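Local coordinates for protein PrgB (Enterococcus faecalis, PDB 6EVU) that promotes aggregation, biofilm formation and conjugation by binding and compacting DNA, the part described here being its adhesin domain, at residues S202-K207 against T287-S292; E212-F217 against G237-P242. One frame throughout, in Å; residues are numbered along the deposited sequence.

In the fold
The two interactions illustrate how a contact changes character along one edge of a mainly antiparallel β domain. Interaction 2, the more buried, brings strand 239-240 beside strand 211-215 through paired backbone bonds and aromatic packing. Interaction 1 lies farther from the chain's centre, where the loop leading into strand 211-215 meets the turn after strand 280-287; its chemistry is looser, a leucine against a lysine's aliphatic chain with exposed lysines around it. The centres of interactions 1 and 2 are about 13 Å apart, and the two touch. Tyr240 bridges them, its ring meeting Leu204 and its hydroxyl, hydrogen-bonded to Asp236, lying near CE of Lys289, while Ser202 OG probably bonds the carbonyl of Ser241.

Interaction 1 (S202-K207 against T287-S292); sequences SSLTNK and TTKGKS
Leu204 meets Lys289 at the heart of this contact between two loops, an example of a small apolar touch set between backbone turns that hold their own shape. Both methyls of the leucine face the same methylene, with CD2 of Leu204 4.0 Å from CD of Lys289, and the two side chains cross at about a right angle. The lysine chain bends at chi3 (118°), which swings CE away from an extended course. CD2 of Leu204 also comes within 4.3 Å of the carbonyl O of Thr287, just ahead of the turn. Toward solvent the contact becomes polar and loose: NZ of Lys291 is 3.8 Å from Asn206 O, too long for a hydrogen bond and probably no more than a mild electrostatic attraction.

Both lysines belong to a type I' β turn from Thr288 to Lys291, closed by Lys291 N to Thr288 O at 3.2 Å. The hydroxyl of Thr288 tightens it by donating to the carbonyl O of Lys291 at 2.6 Å, in the carbonyl plane and on a lone pair. Gly290 has a phi of 112°, where a side chain would jam against the preceding carbonyl. Two ST turns set the touching residues: Thr287 OG1 accepts from Lys289 N at 3.1 Å, and Ser202 OG accepts from Leu204 N at 3.3 Å, nearly straight. Thr287 OG1 is also bonded to Asp168, and Ser202 OG to the carbonyl of Ser241.

In the fold, Thr287 ends strand 280-287 and shares backbone bonding with Ala211, at the start of strand 211-215. Leu204, in the loop that leads to that strand, rests on Ala211 and also on Tyr240 of strand 239-240, so the contact sits where these three strands come together.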
loop_
_atom_site.group_PDB
_atom_site.type_symbol
_atom_site.label_atom_id
_atom_site.label_comp_id
_atom_site.label_asym_id
_atom_site.label_seq_id
_atom_site.Cartn_x
_atom_site.Cartn_y
_atom_site.Cartn_z
ATOM N N SER A 202 13.168 -0.822 -0.880
ATOM C CA SER A 202 13.807 -1.936 -0.201
ATOM C C SER A 202 15.238 -1.577 0.158
ATOM O O SER A 202 15.964 -0.974 -0.645
ATOM C CB SER A 202 13.813 -3.194 -1.059
ATOM O OG SER A 202 14.521 -4.208 -0.379
ATOM N N SER A 203 15.626 -1.953 1.372
ATOM C CA SER A 203 16.975 -1.778 1.879
ATOM C C SER A 203 17.601 -3.125 2.225
ATOM O O SER A 203 18.593 -3.184 2.952
ATOM C CB SER A 203 16.941 -0.858 3.098
ATOM O OG SER A 203 16.164 -1.469 4.120
ATOM N N LEU A 204 17.047 -4.208 1.680
ATOM C CA LEU A 204 17.392 -5.561 2.096
ATOM C C LEU A 204 18.831 -5.911 1.731
ATOM O O LEU A 204 19.274 -5.693 0.598
ATOM C CB LEU A 204 16.462 -6.572 1.437
ATOM C CG LEU A 204 15.082 -6.752 2.077
ATOM C CD1 LEU A 204 14.259 -7.552 1.107
ATOM C CD2 LEU A 204 15.183 -7.453 3.438
ATOM N N THR A 205 19.546 -6.475 2.698
ATOM C CA THR A 205 20.889 -6.990 2.484
ATOM C C THR A 205 21.014 -8.305 3.244
ATOM O O THR A 205 20.075 -8.749 3.909
ATOM C CB THR A 205 21.937 -5.978 2.942
ATOM O OG1 THR A 205 21.960 -5.924 4.370
ATOM C CG2 THR A 205 21.678 -4.587 2.363
ATOM N N ASN A 206 22.179 -8.953 3.155
ATOM C CA ASN A 206 22.352 -10.120 4.009
ATOM C C ASN A 206 22.478 -9.718 5.479
ATOM O O ASN A 206 22.111 -10.499 6.360
ATOM C CB ASN A 206 23.543 -10.938 3.534
ATOM C CG ASN A 206 24.719 -10.079 3.235
ATOM O OD1 ASN A 206 24.776 -9.457 2.171
ATOM N ND2 ASN A 206 25.672 -10.017 4.166
ATOM N N LYS A 207 22.938 -8.499 5.775
ATOM C CA LYS A 207 23.031 -8.088 7.176
ATOM C C LYS A 207 21.665 -7.744 7.782
ATOM O O LYS A 207 21.482 -7.887 8.995
ATOM C CB LYS A 207 23.974 -6.895 7.322
ATOM C CG LYS A 207 25.293 -7.219 7.993
ATOM C CD LYS A 207 26.314 -6.108 7.801
ATOM C CE LYS A 207 27.598 -6.396 8.570
ATOM N NZ LYS A 207 28.462 -7.391 7.870
ATOM N N THR A 287 8.476 -6.436 5.093
ATOM C CA THR A 287 9.140 -7.653 5.545
ATOM C C THR A 287 10.621 -7.409 5.851
ATOM O O THR A 287 11.326 -6.718 5.106
ATOM C CB THR A 287 8.999 -8.784 4.523
ATOM O OG1 THR A 287 9.491 -9.971 5.137
ATOM C CG2 THR A 287 9.793 -8.479 3.219
ATOM N N THR A 288 11.067 -7.888 6.999
ATOM C CA THR A 288 12.491 -7.876 7.311
ATOM C C THR A 288 13.084 -9.211 6.987
ATOM O O THR A 288 14.148 -9.563 7.526
ATOM C CB THR A 288 12.751 -7.560 8.779
ATOM O OG1 THR A 288 12.045 -8.513 9.566
ATOM C CG2 THR A 288 12.287 -6.117 9.142
ATOM N N LYS A 289 12.343 -10.012 6.231
ATOM C CA LYS A 289 12.632 -11.431 6.034
ATOM C C LYS A 289 12.893 -12.140 7.355
ATOM O O LYS A 289 13.584 -13.153 7.393
ATOM C CB LYS A 289 13.807 -11.630 5.067
ATOM C CG LYS A 289 13.454 -11.333 3.622
ATOM C CD LYS A 289 14.687 -11.361 2.728
ATOM C CE LYS A 289 14.568 -12.441 1.667
ATOM N NZ LYS A 289 14.290 -13.745 2.328
ATOM N N GLY A 290 12.406 -11.597 8.467
ATOM C CA GLY A 290 12.447 -12.267 9.755
ATOM C C GLY A 290 13.359 -11.666 10.826
ATOM O O GLY A 290 13.307 -12.136 11.962
ATOM N N LYS A 291 14.214 -10.675 10.514
ATOM C CA LYS A 291 15.054 -10.035 11.523
ATOM C C LYS A 291 14.222 -9.084 12.382
ATOM O O LYS A 291 13.321 -8.411 11.873
ATOM C CB LYS A 291 16.207 -9.281 10.845
ATOM C CG LYS A 291 17.378 -10.184 10.350
ATOM C CD LYS A 291 17.675 -10.110 8.824
ATOM C CE LYS A 291 18.428 -11.365 8.307
ATOM N NZ LYS A 291 18.476 -11.482 6.806
ATOM N N SER A 292 14.495 -9.058 13.700
ATOM C CA SER A 292 13.723 -8.245 14.634
ATOM C C SER A 292 14.367 -6.904 14.977
ATOM O O SER A 292 13.657 -5.976 15.383
ATOM C CB SER A 292 13.434 -9.031 15.930
ATOM O OG SER A 292 14.565 -9.145 16.779
#

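Interaction 2 (E212-F217 against G237-P242); sequences EFVSDF and GKFYSP
Val214 and Phe239 form an antiparallel hydrogen-bonded pair, a single β bridge that sets strand 239-240 beside strand 211-215 in this antigen I/II family adhesin domain. Phe239 N donates to Val214 O at 2.9 Å, and Val214 N returns a bond to Phe239 O at 3.2 Å. Phe213 and Ser215, the flanking residues, make their backbone bonds to strand 280-287 instead, which puts strand 211-215 in the middle. Beyond the bridge a water links Glu212 O to Ser241 N.

Aromatic packing is carried by Phe217 and Phe239 in an offset edge-to-face pair: the edge of Phe217 is turned toward the face of Phe239, with planes at 87° and centroids 5.8 Å apart. Phe223 stacks on Phe239 as well, and CG2 of Val214 approaches Phe239 CB.

A CH-π contact joins Lys238 to Phe213. The extended chain of Lys238 carries CD over the centre of the Phe213 ring, 3.9 Å from the centroid, while NZ reaches on to a salt bridge with Asp168. Phe213 CG lies between the backbone N and the carbonyl carbon (chi1 65°).

Polar bonds follow where the strand gives way to loop. Ser215 OG donates to OD2 of Asp216 at 2.7 Å, meeting the carboxylate from above its plane, and the same OD2 is salt-bridged to NZ of Lys170.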
loop_
_atom_site.group_PDB
_atom_site.type_symbol
_atom_site.label_atom_id
_atom_site.label_comp_id
_atom_site.label_asym_id
_atom_site.label_seq_id
_atom_site.Cartn_x
_atom_site.Cartn_y
_atom_site.Cartn_z
ATOM N N GLU A 212 9.330 -3.080 1.483
ATOM C CA GLU A 212 7.879 -2.982 1.277
ATOM C C GLU A 212 7.484 -3.901 0.121
ATOM O O GLU A 212 8.225 -4.018 -0.875
ATOM C CB GLU A 212 7.448 -1.532 1.017
ATOM C CG GLU A 212 7.999 -0.608 2.066
ATOM C CD GLU A 212 7.307 0.729 2.154
ATOM O OE1 GLU A 212 6.493 1.056 1.263
ATOM O OE2 GLU A 212 7.633 1.494 3.093
ATOM N N PHE A 213 6.357 -4.613 0.288
ATOM C CA PHE A 213 5.899 -5.629 -0.670
ATOM C C PHE A 213 4.394 -5.548 -0.875
ATOM O O PHE A 213 3.669 -4.894 -0.108
ATOM C CB PHE A 213 6.243 -7.065 -0.194
ATOM C CG PHE A 213 5.528 -7.481 1.095
ATOM C CD1 PHE A 213 4.277 -8.085 1.055
ATOM C CD2 PHE A 213 6.158 -7.300 2.326
ATOM C CE1 PHE A 213 3.635 -8.478 2.207
ATOM C CE2 PHE A 213 5.535 -7.716 3.504
ATOM C CZ PHE A 213 4.277 -8.291 3.457
ATOM N N VAL A 214 3.927 -6.245 -1.921
ATOM C CA VAL A 214 2.547 -6.661 -2.071
ATOM C C VAL A 214 2.500 -8.174 -2.225
ATOM O O VAL A 214 3.488 -8.804 -2.594
ATOM C CB VAL A 214 1.889 -5.961 -3.270
ATOM C CG1 VAL A 214 1.779 -4.480 -2.967
ATOM C CG2 VAL A 214 2.716 -6.211 -4.629
ATOM N N SER A 215 1.350 -8.768 -1.897
ATOM C CA SER A 215 1.225 -10.229 -1.917
ATOM C C SER A 215 -0.255 -10.594 -1.883
ATOM O O SER A 215 -1.124 -9.719 -1.749
ATOM C CB SER A 215 1.959 -10.862 -0.731
ATOM O OG SER A 215 1.279 -10.469 0.451
ATOM N N ASP A 216 -0.527 -11.911 -1.933
ATOM C CA ASP A 216 -1.859 -12.462 -1.692
ATOM C C ASP A 216 -2.918 -11.748 -2.534
ATOM O O ASP A 216 -3.971 -11.319 -2.056
ATOM C CB ASP A 216 -2.201 -12.421 -0.213
ATOM C CG ASP A 216 -1.139 -13.088 0.620
ATOM O OD1 ASP A 216 -0.964 -14.301 0.437
ATOM O OD2 ASP A 216 -0.450 -12.382 1.394
ATOM N N PHE A 217 -2.645 -11.691 -3.830
ATOM C CA PHE A 217 -3.623 -11.090 -4.718
ATOM C C PHE A 217 -4.890 -11.935 -4.668
ATOM O O PHE A 217 -4.821 -13.164 -4.680
ATOM C CB PHE A 217 -3.028 -10.961 -6.124
ATOM C CG PHE A 217 -2.109 -9.766 -6.221
ATOM C CD1 PHE A 217 -0.809 -9.827 -5.727
ATOM C CD2 PHE A 217 -2.618 -8.530 -6.614
ATOM C CE1 PHE A 217 0.003 -8.677 -5.711
ATOM C CE2 PHE A 217 -1.809 -7.359 -6.637
ATOM C CZ PHE A 217 -0.499 -7.438 -6.197
ATOM N N GLY A 237 6.650 -15.922 -2.105
ATOM C CA GLY A 237 5.355 -15.636 -2.681
ATOM C C GLY A 237 5.008 -14.168 -2.724
ATOM O O GLY A 237 3.966 -13.800 -3.283
ATOM N N LYS A 238 5.858 -13.319 -2.171
ATOM C CA LYS A 238 5.641 -11.886 -2.142
ATOM C C LYS A 238 6.421 -11.195 -3.260
ATOM O O LYS A 238 7.384 -11.733 -3.822
ATOM C CB LYS A 238 6.063 -11.321 -0.784
ATOM C CG LYS A 238 5.374 -11.983 0.434
ATOM C CD LYS A 238 6.102 -11.579 1.706
ATOM C CE LYS A 238 5.821 -12.579 2.852
ATOM N NZ LYS A 238 6.949 -12.642 3.833
ATOM N N PHE A 239 6.023 -9.970 -3.545
ATOM C CA PHE A 239 6.600 -9.178 -4.617
ATOM C C PHE A 239 7.317 -7.993 -3.970
ATOM O O PHE A 239 6.666 -7.128 -3.376
ATOM C CB PHE A 239 5.492 -8.740 -5.571
ATOM C CG PHE A 239 4.708 -9.888 -6.205
ATOM C CD1 PHE A 239 3.632 -10.484 -5.559
ATOM C CD2 PHE A 239 5.052 -10.365 -7.484
ATOM C CE1 PHE A 239 2.885 -11.511 -6.166
ATOM C CE2 PHE A 239 4.316 -11.393 -8.084
ATOM C CZ PHE A 239 3.244 -11.973 -7.431
ATOM N N TYR A 240 8.645 -7.966 -4.066
ATOM C CA TYR A 240 9.439 -6.850 -3.579
ATOM C C TYR A 240 10.837 -6.920 -4.168
ATOM O O TYR A 240 11.203 -7.882 -4.853
ATOM C CB TYR A 240 9.519 -6.831 -2.048
ATOM C CG TYR A 240 10.088 -8.113 -1.475
ATOM C CD1 TYR A 240 9.269 -9.216 -1.248
ATOM C CD2 TYR A 240 11.439 -8.233 -1.174
ATOM C CE1 TYR A 240 9.750 -10.395 -0.697
ATOM C CE2 TYR A 240 11.963 -9.450 -0.628
ATOM C CZ TYR A 240 11.098 -10.524 -0.383
ATOM O OH TYR A 240 11.582 -11.708 0.155
ATOM N N SER A 241 11.626 -5.886 -3.889
ATOM C CA SER A 241 13.023 -5.913 -4.306
ATOM C C SER A 241 13.838 -6.615 -3.239
ATOM O O SER A 241 13.903 -6.124 -2.099
ATOM C CB SER A 241 13.584 -4.519 -4.547
ATOM O OG SER A 241 15.010 -4.580 -4.736
ATOM N N PRO A 242 14.479 -7.740 -3.556
ATOM C CA PRO A 242 15.300 -8.441 -2.562
ATOM C C PRO A 242 16.641 -7.784 -2.290
ATOM O O PRO A 242 17.407 -8.316 -1.486
ATOM C CB PRO A 242 15.506 -9.832 -3.187
ATOM C CG PRO A 242 14.873 -9.777 -4.553
ATOM C CD PRO A 242 14.558 -8.358 -4.887
HETATM O O HOH W 1 10.351 -3.821 -2.584
HETATM O O HOH W 2 0.954 -13.877 -3.026
#